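Long-range contacts in endo-xylogalacturonan hydrolase A (Aspergillus tubingensis, PDB 4C2L), which hydrolyses xylogalacturonan, the xylose-substituted galacturonan backbone found in the hairy regions of pectin, as a secreted family 28 glycoside hydrolase: residues P21-D26 / S54-N59; S28-P33 / L58-D63; G266-P271 / Q299-Y304; C345-T350 / C371-S376. One frame throughout, in Å; residues are numbered along the deposited sequence.

Contact 1 of 4, residues P21-D26 / S54-N59; sequences PTAGGD and STYYLN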
# COMPACT_ATOMS: atom_id res chain seq x y z
N PRO A 21 0.94 -2.93 30.10
CA PRO A 21 0.74 -1.49 30.36
C PRO A 21 -0.54 -1.23 31.11
O PRO A 21 -1.56 -1.87 30.86
CB PRO A 21 0.62 -0.87 28.96
CG PRO A 21 1.03 -1.94 28.00
CD PRO A 21 0.89 -3.26 28.66
N THR A 22 -0.49 -0.27 32.03
CA THR A 22 -1.67 0.13 32.78
C THR A 22 -2.68 0.81 31.88
O THR A 22 -2.36 1.80 31.23
CB THR A 22 -1.28 1.10 33.91
OG1 THR A 22 -0.27 0.48 34.71
CG2 THR A 22 -2.49 1.43 34.78
N ALA A 23 -3.89 0.26 31.81
CA ALA A 23 -4.96 0.86 31.04
C ALA A 23 -5.68 1.88 31.92
O ALA A 23 -6.15 1.54 33.01
CB ALA A 23 -5.92 -0.23 30.56
N GLY A 24 -5.76 3.13 31.46
CA GLY A 24 -6.43 4.20 32.21
C GLY A 24 -7.94 4.05 32.23
O GLY A 24 -8.61 4.58 33.14
N GLY A 25 -8.47 3.33 31.24
CA GLY A 25 -9.91 3.03 31.16
C GLY A 25 -10.79 4.18 30.73
O GLY A 25 -12.02 4.12 30.83
N ASP A 26 -10.19 5.25 30.23
CA ASP A 26 -10.99 6.39 29.80
C ASP A 26 -10.38 7.13 28.62
O ASP A 26 -9.19 7.42 28.62
CB ASP A 26 -11.20 7.38 30.94
CG ASP A 26 -12.20 8.45 30.58
OD1 ASP A 26 -13.42 8.15 30.51
OD2 ASP A 26 -11.76 9.58 30.31
N SER A 54 -9.21 -5.96 26.54
CA SER A 54 -8.79 -4.62 27.00
C SER A 54 -9.04 -3.55 25.93
O SER A 54 -9.17 -3.86 24.74
CB SER A 54 -7.33 -4.61 27.46
OG SER A 54 -6.43 -4.84 26.37
N THR A 55 -9.14 -2.29 26.36
CA THR A 55 -9.17 -1.15 25.43
C THR A 55 -8.19 -0.10 25.94
O THR A 55 -8.27 0.34 27.10
CB THR A 55 -10.58 -0.52 25.28
OG1 THR A 55 -11.50 -1.50 24.74
CG2 THR A 55 -10.54 0.66 24.31
N TYR A 56 -7.26 0.28 25.08
CA TYR A 56 -6.30 1.34 25.40
C TYR A 56 -6.59 2.52 24.49
O TYR A 56 -6.93 2.34 23.32
CB TYR A 56 -4.87 0.85 25.18
CG TYR A 56 -4.42 -0.16 26.21
CD1 TYR A 56 -4.85 -1.48 26.16
CD2 TYR A 56 -3.56 0.22 27.24
CE1 TYR A 56 -4.43 -2.41 27.11
CE2 TYR A 56 -3.14 -0.68 28.20
CZ TYR A 56 -3.58 -1.99 28.13
OH TYR A 56 -3.15 -2.89 29.08
N TYR A 57 -6.45 3.73 25.04
CA TYR A 57 -6.76 4.96 24.33
C TYR A 57 -5.45 5.64 24.05
O TYR A 57 -4.72 5.99 24.96
CB TYR A 57 -7.68 5.86 25.18
CG TYR A 57 -8.99 5.17 25.40
CD1 TYR A 57 -9.96 5.16 24.39
CD2 TYR A 57 -9.24 4.48 26.58
CE1 TYR A 57 -11.17 4.50 24.58
CE2 TYR A 57 -10.44 3.80 26.78
CZ TYR A 57 -11.39 3.82 25.78
OH TYR A 57 -12.58 3.15 25.95
N LEU A 58 -5.14 5.79 22.77
CA LEU A 58 -3.85 6.34 22.38
C LEU A 58 -4.11 7.72 21.83
O LEU A 58 -4.64 7.86 20.73
CB LEU A 58 -3.19 5.43 21.33
CG LEU A 58 -2.57 4.11 21.84
CD1 LEU A 58 -3.55 3.21 22.54
CD2 LEU A 58 -1.98 3.37 20.65
N ASN A 59 -3.77 8.75 22.59
CA ASN A 59 -4.16 10.10 22.20
C ASN A 59 -2.99 10.94 21.67
O ASN A 59 -3.08 12.18 21.54
CB ASN A 59 -4.82 10.80 23.39
CG ASN A 59 -6.09 10.12 23.83
OD1 ASN A 59 -6.66 9.30 23.10
ND2 ASN A 59 -6.55 10.44 25.05
O HOH W 1 -7.46 2.34 28.82

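Contact 2 of 4, residues S28-P33 / L58-D63; sequences STDDVP and LNSVLD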
# COMPACT_ATOMS: atom_id res chain seq x y z
N SER A 28 -10.46 10.09 27.71
CA SER A 28 -9.84 11.38 28.01
C SER A 28 -8.45 11.25 28.63
O SER A 28 -7.77 12.25 28.84
CB SER A 28 -10.73 12.22 28.93
OG SER A 28 -11.85 12.66 28.19
N THR A 29 -8.05 10.02 28.94
CA THR A 29 -6.72 9.78 29.50
C THR A 29 -5.85 9.07 28.48
O THR A 29 -6.18 7.97 28.04
CB THR A 29 -6.78 8.98 30.81
OG1 THR A 29 -7.52 9.75 31.76
CG2 THR A 29 -5.38 8.73 31.35
N ASP A 30 -4.74 9.70 28.12
CA ASP A 30 -3.82 9.13 27.14
C ASP A 30 -3.06 7.96 27.79
O ASP A 30 -2.43 8.13 28.83
CB ASP A 30 -2.84 10.22 26.69
CG ASP A 30 -2.07 9.84 25.45
OD1 ASP A 30 -2.20 8.69 24.98
OD2 ASP A 30 -1.35 10.72 24.94
N ASP A 31 -3.15 6.76 27.18
CA ASP A 31 -2.42 5.59 27.66
C ASP A 31 -1.02 5.46 27.07
O ASP A 31 -0.26 4.57 27.46
CB ASP A 31 -3.20 4.30 27.36
CG ASP A 31 -4.46 4.17 28.20
OD1 ASP A 31 -4.46 4.60 29.38
OD2 ASP A 31 -5.47 3.62 27.69
N VAL A 32 -0.67 6.31 26.11
CA VAL A 32 0.64 6.20 25.46
C VAL A 32 1.82 6.19 26.46
O VAL A 32 2.69 5.35 26.35
CB VAL A 32 0.82 7.25 24.34
CG1 VAL A 32 2.27 7.37 23.90
CG2 VAL A 32 -0.06 6.89 23.14
N PRO A 33 1.81 7.08 27.48
CA PRO A 33 2.98 7.01 28.38
C PRO A 33 3.12 5.67 29.11
O PRO A 33 4.23 5.16 29.24
CB PRO A 33 2.72 8.15 29.37
CG PRO A 33 1.99 9.15 28.54
CD PRO A 33 1.05 8.32 27.68
N LEU A 58 -5.14 5.79 22.77
CA LEU A 58 -3.85 6.34 22.38
C LEU A 58 -4.11 7.72 21.83
O LEU A 58 -4.64 7.86 20.73
CB LEU A 58 -3.19 5.43 21.33
CG LEU A 58 -2.57 4.11 21.84
CD1 LEU A 58 -3.55 3.21 22.54
CD2 LEU A 58 -1.98 3.37 20.65
N ASN A 59 -3.77 8.75 22.59
CA ASN A 59 -4.16 10.10 22.20
C ASN A 59 -2.99 10.94 21.67
O ASN A 59 -3.08 12.18 21.54
CB ASN A 59 -4.82 10.80 23.39
CG ASN A 59 -6.09 10.12 23.83
OD1 ASN A 59 -6.66 9.30 23.10
ND2 ASN A 59 -6.55 10.44 25.05
N SER A 60 -1.91 10.24 21.34
CA SER A 60 -0.70 10.86 20.82
C SER A 60 0.09 9.83 20.04
O SER A 60 -0.28 8.64 20.04
CB SER A 60 0.14 11.41 21.98
OG SER A 60 0.47 10.37 22.88
N VAL A 61 1.18 10.25 19.40
CA VAL A 61 2.03 9.32 18.65
C VAL A 61 2.57 8.24 19.58
O VAL A 61 3.07 8.56 20.67
CB VAL A 61 3.23 10.05 18.03
CG1 VAL A 61 4.21 9.05 17.41
CG2 VAL A 61 2.74 11.07 17.00
N LEU A 62 2.47 6.98 19.17
CA LEU A 62 3.06 5.86 19.92
C LEU A 62 4.38 5.50 19.28
O LEU A 62 4.42 5.01 18.15
CB LEU A 62 2.14 4.63 19.90
CG LEU A 62 2.68 3.36 20.55
CD1 LEU A 62 3.06 3.61 22.00
CD2 LEU A 62 1.64 2.25 20.45
N ASP A 63 5.47 5.76 19.99
CA ASP A 63 6.79 5.54 19.46
C ASP A 63 7.32 4.22 20.02
O ASP A 63 7.39 4.05 21.24
CB ASP A 63 7.70 6.71 19.85
CG ASP A 63 9.00 6.71 19.10
OD1 ASP A 63 9.75 5.72 19.27
OD2 ASP A 63 9.28 7.68 18.36

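Contact 3 of 4, residues G266-P271 / Q299-Y304; sequences GIKTYP and QIQSCY. With SO4 (sulfate ion), chain E; SO4 (sulfate ion), chain H.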
# COMPACT_ATOMS: atom_id res chain seq x y z
N GLY A 266 -0.81 -2.34 -12.00
CA GLY A 266 -0.30 -1.40 -12.99
C GLY A 266 1.00 -0.74 -12.61
O GLY A 266 1.57 -1.01 -11.54
N ILE A 267 1.46 0.10 -13.53
CA ILE A 267 2.68 0.89 -13.39
C ILE A 267 2.34 2.34 -13.72
O ILE A 267 1.67 2.59 -14.72
CB ILE A 267 3.79 0.37 -14.35
CG1 ILE A 267 4.13 -1.09 -14.00
CG2 ILE A 267 5.05 1.25 -14.22
CD1 ILE A 267 5.01 -1.79 -15.02
N LYS A 268 2.81 3.29 -12.90
CA LYS A 268 2.53 4.70 -13.14
C LYS A 268 3.81 5.49 -13.05
O LYS A 268 4.48 5.48 -12.02
CB LYS A 268 1.61 5.30 -12.07
CG LYS A 268 0.40 4.51 -11.66
CD LYS A 268 -0.55 5.40 -10.86
CE LYS A 268 0.05 5.91 -9.56
NZ LYS A 268 -1.00 6.24 -8.55
N THR A 269 4.16 6.20 -14.12
CA THR A 269 5.37 7.03 -14.08
C THR A 269 5.04 8.42 -14.61
O THR A 269 4.20 8.59 -15.47
CB THR A 269 6.52 6.40 -14.90
OG1 THR A 269 6.11 6.21 -16.26
CG2 THR A 269 6.92 5.03 -14.31
N TYR A 270 5.75 9.42 -14.08
CA TYR A 270 5.63 10.77 -14.58
C TYR A 270 6.32 10.88 -15.94
O TYR A 270 7.27 10.16 -16.22
CB TYR A 270 6.30 11.74 -13.61
CG TYR A 270 5.42 12.10 -12.43
CD1 TYR A 270 5.37 11.29 -11.29
CD2 TYR A 270 4.64 13.26 -12.45
CE1 TYR A 270 4.56 11.62 -10.21
CE2 TYR A 270 3.83 13.60 -11.38
CZ TYR A 270 3.80 12.78 -10.26
OH TYR A 270 2.99 13.14 -9.20
N PRO A 271 5.83 11.79 -16.79
CA PRO A 271 6.56 12.03 -18.05
C PRO A 271 7.81 12.87 -17.79
O PRO A 271 8.17 13.12 -16.64
CB PRO A 271 5.54 12.83 -18.87
CG PRO A 271 4.77 13.58 -17.83
CD PRO A 271 4.59 12.57 -16.71
N GLN A 299 -2.78 -1.77 -16.22
CA GLN A 299 -2.68 -0.45 -16.78
C GLN A 299 -1.25 0.04 -16.68
O GLN A 299 -0.59 -0.17 -15.67
CB GLN A 299 -3.63 0.52 -16.06
CG GLN A 299 -3.61 1.93 -16.62
CD GLN A 299 -4.64 2.84 -15.99
OE1 GLN A 299 -5.23 2.51 -14.95
NE2 GLN A 299 -4.84 4.01 -16.59
N ILE A 300 -0.77 0.66 -17.75
CA ILE A 300 0.47 1.40 -17.69
C ILE A 300 0.16 2.85 -17.99
O ILE A 300 -0.43 3.18 -19.03
CB ILE A 300 1.52 0.87 -18.70
CG1 ILE A 300 1.90 -0.59 -18.35
CG2 ILE A 300 2.75 1.77 -18.67
CD1 ILE A 300 2.78 -1.24 -19.41
N GLN A 301 0.58 3.71 -17.06
CA GLN A 301 0.45 5.14 -17.21
C GLN A 301 1.83 5.73 -17.34
O GLN A 301 2.69 5.48 -16.49
CB GLN A 301 -0.27 5.75 -16.00
CG GLN A 301 -1.75 5.40 -15.93
CD GLN A 301 -2.33 5.74 -14.57
OE1 GLN A 301 -2.72 6.89 -14.32
NE2 GLN A 301 -2.38 4.77 -13.68
N SER A 302 2.05 6.50 -18.41
CA SER A 302 3.34 7.14 -18.65
C SER A 302 3.21 8.66 -18.66
O SER A 302 4.20 9.38 -18.82
CB SER A 302 3.92 6.67 -19.98
OG SER A 302 3.04 6.98 -21.04
N CYS A 303 1.99 9.14 -18.48
CA CYS A 303 1.70 10.58 -18.47
C CYS A 303 1.09 10.95 -17.11
O CYS A 303 0.22 11.82 -17.00
CB CYS A 303 0.75 10.92 -19.62
SG CYS A 303 0.58 12.70 -19.97
N TYR A 304 1.56 10.27 -16.06
CA TYR A 304 1.00 10.49 -14.73
C TYR A 304 1.22 11.93 -14.27
O TYR A 304 2.33 12.46 -14.37
CB TYR A 304 1.59 9.53 -13.71
CG TYR A 304 0.89 9.59 -12.38
CD1 TYR A 304 -0.36 9.00 -12.20
CD2 TYR A 304 1.47 10.26 -11.31
CE1 TYR A 304 -1.01 9.06 -10.98
CE2 TYR A 304 0.83 10.33 -10.07
CZ TYR A 304 -0.40 9.73 -9.92
OH TYR A 304 -1.03 9.79 -8.70
S SO4 E . 0.92 8.50 -5.96
O1 SO4 E . -0.54 8.33 -5.97
O2 SO4 E . 1.27 9.67 -6.81
O3 SO4 E . 1.49 7.24 -6.46
O4 SO4 E . 1.38 8.80 -4.59
S SO4 H . -4.54 6.84 -8.86
O1 SO4 H . -5.67 7.74 -9.16
O2 SO4 H . -3.35 7.27 -9.62
O3 SO4 H . -4.92 5.48 -9.28
O4 SO4 H . -4.24 6.82 -7.40
O HOH W 2 6.60 8.20 -18.01
O HOH W 3 5.05 3.92 -17.30

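Contact 4 of 4, residues C345-T350 / C371-S376; sequences CGADGT and CANTPS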
# COMPACT_ATOMS: atom_id res chain seq x y z
N CYS A 345 2.59 2.87 -22.74
CA CYS A 345 4.03 3.06 -22.51
C CYS A 345 4.51 4.39 -23.11
O CYS A 345 3.92 4.88 -24.07
CB CYS A 345 4.84 1.89 -23.06
SG CYS A 345 4.96 0.54 -21.85
N GLY A 346 5.56 4.95 -22.53
CA GLY A 346 6.09 6.24 -22.95
C GLY A 346 6.76 6.16 -24.31
O GLY A 346 7.29 5.12 -24.69
N ALA A 347 6.72 7.26 -25.05
CA ALA A 347 7.24 7.28 -26.42
C ALA A 347 8.75 7.08 -26.48
O ALA A 347 9.25 6.51 -27.45
CB ALA A 347 6.86 8.59 -27.10
N ASP A 348 9.46 7.55 -25.46
CA ASP A 348 10.92 7.45 -25.42
C ASP A 348 11.43 6.42 -24.43
O ASP A 348 12.62 6.41 -24.10
CB ASP A 348 11.53 8.80 -25.07
CG ASP A 348 11.35 9.83 -26.16
OD1 ASP A 348 10.74 9.49 -27.21
OD2 ASP A 348 11.80 10.97 -25.96
N GLY A 349 10.55 5.55 -23.96
CA GLY A 349 10.97 4.61 -22.93
C GLY A 349 11.16 3.20 -23.45
O GLY A 349 11.05 2.93 -24.66
N THR A 350 11.44 2.30 -22.52
CA THR A 350 11.49 0.88 -22.80
C THR A 350 10.27 0.26 -22.15
O THR A 350 9.97 0.54 -20.98
CB THR A 350 12.78 0.28 -22.21
OG1 THR A 350 13.90 1.04 -22.67
CG2 THR A 350 12.96 -1.16 -22.64
N CYS A 371 -2.99 -0.17 -26.58
CA CYS A 371 -1.53 -0.13 -26.47
C CYS A 371 -0.92 1.09 -27.15
O CYS A 371 -1.41 1.54 -28.19
CB CYS A 371 -0.90 -1.36 -27.13
SG CYS A 371 -1.40 -2.97 -26.49
N ALA A 372 0.14 1.60 -26.55
CA ALA A 372 1.03 2.54 -27.21
C ALA A 372 2.45 2.16 -26.82
O ALA A 372 2.73 1.90 -25.64
CB ALA A 372 0.73 3.97 -26.78
N ASN A 373 3.34 2.06 -27.81
CA ASN A 373 4.77 1.82 -27.57
C ASN A 373 5.08 0.48 -26.89
O ASN A 373 6.05 0.36 -26.15
CB ASN A 373 5.39 2.99 -26.79
CG ASN A 373 5.20 4.31 -27.49
OD1 ASN A 373 5.74 4.51 -28.59
ND2 ASN A 373 4.43 5.21 -26.88
N THR A 374 4.24 -0.51 -27.17
CA THR A 374 4.40 -1.85 -26.64
C THR A 374 5.22 -2.69 -27.60
O THR A 374 5.22 -2.43 -28.81
CB THR A 374 3.03 -2.53 -26.38
OG1 THR A 374 2.22 -2.42 -27.56
CG2 THR A 374 2.30 -1.86 -25.21
N PRO A 375 5.94 -3.68 -27.08
CA PRO A 375 6.90 -4.46 -27.87
C PRO A 375 6.23 -5.51 -28.76
O PRO A 375 5.09 -5.91 -28.54
CB PRO A 375 7.74 -5.15 -26.82
CG PRO A 375 6.83 -5.30 -25.64
CD PRO A 375 5.97 -4.07 -25.65
N SER A 376 6.98 -5.98 -29.76
CA SER A 376 6.45 -6.99 -30.69
C SER A 376 6.15 -8.32 -30.02
O SER A 376 5.35 -9.10 -30.54
CB SER A 376 7.42 -7.18 -31.87
OG SER A 376 8.75 -7.38 -31.38

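Contact 1 of 4, residues P21-D26 / S54-N59
The ring of Tyr56 has the methyl group of Ala23 over one face and the carbonyl group of Pro21 at its edge, near the ring plane, where Ser54 OG also lies. The setting is the N-terminal end of the right-handed parallel beta-helix of family 28 glycoside hydrolases: strand 55-58 belongs to an early turn of the solenoid, and residues 21-26 form an irregular loop laid across it. Ala23 CB stands 4.0 Å from the centroid of the Tyr56 ring, a CH-pi contact displaced toward the CE2 and CZ rim. Pro21 and Tyr56 cross at about a right angle, with Pro21 CB 3.8 Å from Tyr56 CE2. CG of Tyr56 is anti to its carbonyl carbon (chi1 -71°), beside the backbone N. The far rim of the ring meets Pro21 and Ala23. Phe50, edge-to-face with Tyr56, and strand 77-80 continue the packing beyond the two segments.

Tyr57, next along the strand, works differently. Its ring touches backbone rather than side chain, CD2 lying 3.5 Å from Asp26 C, while Asp26 OD2 accepts from Ser28 N, two residues on. Between the two tyrosines a water accepts from Gly25 N and can donate to Thr55 O. The direct polar link is the phenol: Tyr56 OH donates to Pro21 O at 2.6 Å, tilted 21° from the carbonyl plane.

Contact 2 of 4, residues S28-P33 / L58-D63
Val32 lies over the bend that follows strand 55-58, its CG2 3.9 Å from Leu58 CB and its CG1 3.5 Å from Val61 O. The isopropyl group also packs on the Ser60 side chain, with CB 3.5 Å from Ser60 OG, and CG1 comes more loosely up to Leu62 CD1. One valine in the first part of the helix thus meets the passing chain from Leu58 to Leu62.

The polar half of the contact is built on Asp30, a helix-capping residue that serves two segments at once. CG of Asp30 is anti to its backbone N (chi1 -166°), which carries the carboxylate toward residues 59 and 60. OD1 accepts from Val32 N at 3.0 Å, the capping bond, and from Asn59 N at 2.9 Å. Both donors stand well out of the carboxylate plane, one on each face, gripping the oxygen between them; each N-H points almost straight at it. OD2 offers its syn lone pair to Ser60 OG, which donates at 2.8 Å. Three donors on two oxygens fix the rotation of the group and would be expected to stabilise its negative charge. Alongside, the Asp30 and Asn59 side chains slide past each other in opposite directions, Asp30 CG 3.6 Å from Asn59 CB, while Asn59 ND2 bonds to Ser27 O.

Helix 32-42 closes this end of the beta-helix: its Ile35 meets both Leu58 and Leu62, Leu58 packs against strand 77-80 as well, and Ser60 and Val61 face helix 84-87.

Contact 3 of 4, residues G266-P271 / Q299-Y304
Neighbouring turns of the parallel beta-helix pair here, strand 266-269 running beside strand 299-301 at 5°, close to the active-site cleft. The backbone ladder goes from Ile267 N to Gln299 O, from Gln301 N to Ile267 O and from Thr269 N to Gln301 O. Past the strand end it persists as Tyr304 N to Thr269 O at 3.2 Å, and two waters join Thr269 OG1 to carbonyl groups of both segments.

On the face carrying Lys268 and Gln301 the two side chains lie side by side, with Lys268 CD 3.4 Å from Gln301 NE2. The lysine chain bends at chi3 (-63°), placing CE in an off-centre CH-pi contact with the Tyr304 ring, 4.1 Å from its centroid. Tyr304 presents its edge to the face of Tyr270 in a T-shaped pair, centroids 5.2 Å apart and planes at 89°. Lys268 NZ donates to O2 of one sulfate at 2.8 Å and weakly to O1 and O3 of a second. The side chain lies about 6 Å from those of Asp210, the probable proton donor, and probable active-site His233. Sulfate, probably from the crystallisation liquor, is also bound by Ser239 N and His233 ND1, as would suit an acidic substrate.

Strand 235-240 flanks strand 266-269 on its other side, its Ser239 touching both tyrosines, while Pro271 packs on helix 308-313, tied by the Cys303-Cys311 disulfide to 299-304.

Contact 4 of 4, residues C345-T350 / C371-S376
Asn373 and Cys345 carry most of this contact, with Ala372 and Ala347 adding smaller areas. They lie near the C-terminal end of the parallel beta-helix, where the chain leaves strand 339-344 at Cys345 and the adjacent strand 368-372 ends beside it.

Asn373 and Cys345 contribute nearly equal areas. The backbone of Asn373 has left the strand for a left-handed conformation (phi 63°). Its side chain leans over the 345-347 backbone: CB lies 3.5 Å from Gly346 O, and ND2 lies 3.5 Å from Ala347 CA. The side chain therefore packs across the beginning of the loop as well as bonding to it, while the Ala347 methyl group makes a more distant contact with ND2.

Cys345 presents both its backbone and its side chain. Its N donates to Ala372 O at 3.1 Å, but the bond is weak, bent to 128° at the hydrogen, and may be read as the weak last rung beyond the backbone pairing of Ala372 with Leu343. Beside it, Cys345 CB lies 3.3 Å from the same Ala372 O and 3.9 Å from Asn373 CB. Disulfides join Cys345 to Cys351 and Cys371 to Cys382. The loop itself reverses in a type I beta turn from Gly346 to Gly349.

The firmer bond comes from the asparagine side chain: Asn373 ND2 donates to Cys345 O at 2.9 Å, reaching the oxygen from above the carbonyl plane, 41° out of it.

Overall arrangement
Contacts 1 and 2 form one unit at the N-terminal end of the solenoid, their centres 8 Å apart: they share Leu58 and Asn59, and Asp31 of the second bonds to Gly24 and Tyr57 of the first. Contacts 3 and 4 are likewise joined, centres 11 Å apart, where Ser302 and Ile300 pack on Cys345 and Gly346. The two groups lie on opposite sides of the chain's centre, contact 1 about 55 Å from contact 4 between centres. Of the four, contact 3 borders the probable active site, with Lys268 about 6 Å from the side chains of Asp210 and His233, while contacts 1, 2 and 4 lie away from it.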